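Local coordinates for protein exopolyphosphatase (Cytophaga hutchinsonii, PDB 3MDQ) that probably hydrolyses inorganic polyphosphate from its chain ends, releasing phosphate, as a member of the Ppx/GppA phosphatase family, at residues I132-I138 against T205-S211. Sequence-based numbering, arbitrary orientation.
Sequences ISLAMDI and TQLIGCS
Strands 133-138 and 206-210 run parallel, Leu-134 and Met-136 each exchanging backbone bonds with the neighbouring strand. They are adjacent central strands of a mixed sheet in the actin-like ATPase fold of Ppx/GppA phosphatases. Leu-134 N gives a nearly linear bond to Gln-206 O (2.8 Å, 179° at the hydrogen), and Leu-134 O accepts from Ile-208 N. Next, Met-136 N donates to Ile-208 O, and Met-136 O takes Cys-210 N at 3.0 Å. Backbone groups facing the other way bond to the flanking strands: Ser-133, Ala-135 and Asp-137 to strand 143-148, Leu-207 and Gly-209 to Thr-293. Leu-207 N also bonds to Thr-289 OG1. At the start of the pair, Ile-132 O accepts from Thr-205 N, while a water joins Ile-132 N to Thr-205 OG1. Ser-133 OG bonds to His-131 O, and Gln-206 NE2 to Asn-290 OD1.

On one face Leu-134 and Leu-207 lie side by side, CD2 of the first 3.9 Å from CD1 of the second. The selenium of Met-136, a selenomethionine, also meets Leu-207 CD1, and helix 267-286 packs on this face. On the other, Ala-135 CB sits against Ile-208 CB, and the two touch Phe-119 and Val-122 of helix 111-125.

At the C-terminal end, the Asp-137 side chain lies near a bound sulfate, consistent with a phosphate-binding site. With CG anti to the backbone N (chi1 -176°), its carboxylate reaches across to Cys-210 SG and Ser-211. An alanine here would remove the carboxylate and is likely to leave Ser-211 OG, in one of its two conformers, without this acceptor. A second water lies within hydrogen-bonding distance of both Ile-138 O and Cys-210 O. In that Ser-211 conformer, OG donates to the syn side of Asp-137 OD2 at 2.6 Å, 32° out of the carboxylate plane.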
loop_
_atom_site.group_PDB
_atom_site.type_symbol
_atom_site.label_atom_id
_atom_site.label_comp_id
_atom_site.label_asym_id
_atom_site.label_seq_id
_atom_site.Cartn_x
_atom_site.Cartn_y
_atom_site.Cartn_z
ATOM N N ILE A 132 -8.714 7.924 -18.230
ATOM C CA ILE A 132 -7.371 7.296 -18.106
ATOM C C ILE A 132 -6.755 7.804 -16.805
ATOM O O ILE A 132 -6.577 9.014 -16.604
ATOM C CB ILE A 132 -6.478 7.646 -19.294
ATOM C CG1 ILE A 132 -7.115 7.250 -20.624
ATOM C CG2 ILE A 132 -5.102 6.977 -19.167
ATOM C CD1 ILE A 132 -7.522 5.874 -20.690
ATOM N N SER A 133 -6.478 6.878 -15.906
ATOM C CA SER A 133 -6.119 7.219 -14.551
ATOM C C SER A 133 -4.777 6.586 -14.201
ATOM O O SER A 133 -4.486 5.460 -14.615
ATOM C CB SER A 133 -7.192 6.700 -13.590
ATOM O OG SER A 133 -8.495 7.181 -14.025
ATOM N N LEU A 134 -3.994 7.301 -13.382
ATOM C CA LEU A 134 -2.778 6.752 -12.811
ATOM C C LEU A 134 -3.083 6.433 -11.360
ATOM O O LEU A 134 -3.440 7.337 -10.561
ATOM C CB LEU A 134 -1.616 7.740 -12.932
ATOM C CG LEU A 134 -0.321 7.341 -12.226
ATOM C CD1 LEU A 134 0.296 6.053 -12.818
ATOM C CD2 LEU A 134 0.707 8.525 -12.237
ATOM N N ALA A 135 -2.946 5.159 -10.985
ATOM C CA ALA A 135 -3.061 4.752 -9.597
ATOM C C ALA A 135 -1.699 4.449 -9.029
ATOM O O ALA A 135 -0.860 3.877 -9.723
ATOM C CB ALA A 135 -3.989 3.495 -9.469
HETATM N N MSE A 136 -1.500 4.828 -7.759
HETATM C CA MSE A 136 -0.232 4.592 -7.077
HETATM C C MSE A 136 -0.436 4.035 -5.667
HETATM O O MSE A 136 -1.268 4.536 -4.900
HETATM C CB MSE A 136 0.629 5.856 -7.071
HETATM C CG MSE A 136 0.093 6.978 -6.357
HETATM SE SE MSE A 136 1.409 8.512 -6.444
HETATM C CE MSE A 136 2.836 7.957 -5.491
ATOM N N ASP A 137 0.271 2.952 -5.359
ATOM C CA ASP A 137 0.215 2.293 -4.063
ATOM C C ASP A 137 1.580 2.410 -3.418
ATOM O O ASP A 137 2.541 1.864 -3.935
ATOM C CB ASP A 137 -0.198 0.836 -4.197
ATOM C CG ASP A 137 -0.351 0.162 -2.839
ATOM O OD1 ASP A 137 0.640 0.104 -2.071
ATOM O OD2 ASP A 137 -1.486 -0.273 -2.529
ATOM N N ILE A 138 1.680 3.193 -2.351
ATOM C CA ILE A 138 2.938 3.361 -1.612
ATOM C C ILE A 138 2.958 2.480 -0.387
ATOM O O ILE A 138 2.060 2.571 0.482
ATOM C CB ILE A 138 3.131 4.799 -1.133
ATOM C CG1 ILE A 138 3.172 5.743 -2.329
ATOM C CG2 ILE A 138 4.440 4.890 -0.346
ATOM C CD1 ILE A 138 3.201 7.225 -1.894
ATOM N N THR A 205 -5.281 11.541 -16.927
ATOM C CA THR A 205 -5.845 12.810 -16.542
ATOM C C THR A 205 -6.279 12.836 -15.086
ATOM O O THR A 205 -6.756 13.880 -14.590
ATOM C CB THR A 205 -7.102 13.130 -17.413
ATOM O OG1 THR A 205 -8.049 12.062 -17.298
ATOM C CG2 THR A 205 -6.701 13.320 -18.864
ATOM N N GLN A 206 -6.114 11.717 -14.373
ATOM C CA GLN A 206 -6.461 11.669 -12.954
ATOM C C GLN A 206 -5.431 10.834 -12.190
ATOM O O GLN A 206 -4.755 9.956 -12.748
ATOM C CB GLN A 206 -7.835 11.017 -12.718
ATOM C CG GLN A 206 -9.055 11.658 -13.468
ATOM C CD GLN A 206 -9.323 13.157 -13.133
ATOM O OE1 GLN A 206 -9.798 13.916 -13.994
ATOM N NE2 GLN A 206 -8.964 13.577 -11.963
ATOM N N LEU A 207 -5.301 11.156 -10.906
ATOM C CA LEU A 207 -4.398 10.471 -9.981
ATOM C C LEU A 207 -5.193 9.853 -8.843
ATOM O O LEU A 207 -6.008 10.513 -8.168
ATOM C CB LEU A 207 -3.306 11.434 -9.419
ATOM C CG LEU A 207 -2.254 10.826 -8.498
ATOM C CD1 LEU A 207 -1.440 9.697 -9.167
ATOM C CD2 LEU A 207 -1.293 11.927 -7.974
ATOM N N ILE A 208 -4.976 8.568 -8.607
ATOM C CA ILE A 208 -5.598 7.808 -7.520
ATOM C C ILE A 208 -4.497 7.249 -6.626
ATOM O O ILE A 208 -3.473 6.765 -7.147
ATOM C CB ILE A 208 -6.395 6.639 -8.094
ATOM C CG1 ILE A 208 -7.543 7.161 -8.980
ATOM C CG2 ILE A 208 -6.936 5.719 -6.988
ATOM C CD1 ILE A 208 -8.255 6.072 -9.814
ATOM N N GLY A 209 -4.665 7.340 -5.306
ATOM C CA GLY A 209 -3.710 6.765 -4.362
ATOM C C GLY A 209 -4.381 5.745 -3.485
ATOM O O GLY A 209 -5.559 5.900 -3.134
ATOM N N CYS A 210 -3.666 4.689 -3.119
ATOM C CA CYS A 210 -4.173 3.744 -2.136
ATOM C C CYS A 210 -3.060 3.317 -1.156
ATOM O O CYS A 210 -1.864 3.556 -1.389
ATOM C CB CYS A 210 -4.879 2.558 -2.783
ATOM S SG CYS A 210 -3.859 1.636 -3.931
ATOM N N SER A 211 -3.544 2.643 -0.114
ATOM C CA SER A 211 -2.791 2.083 0.996
ATOM C C SER A 211 -2.514 3.105 2.072
ATOM O O SER A 211 -3.112 4.201 2.049
ATOM C CB SER A 211 -1.567 1.337 0.492
ATOM O OG SER A 211 -1.977 0.065 0.048
HETATM O O HOH W 1 -8.805 10.580 -19.536
HETATM O O HOH W 2 -0.091 4.426 0.386
#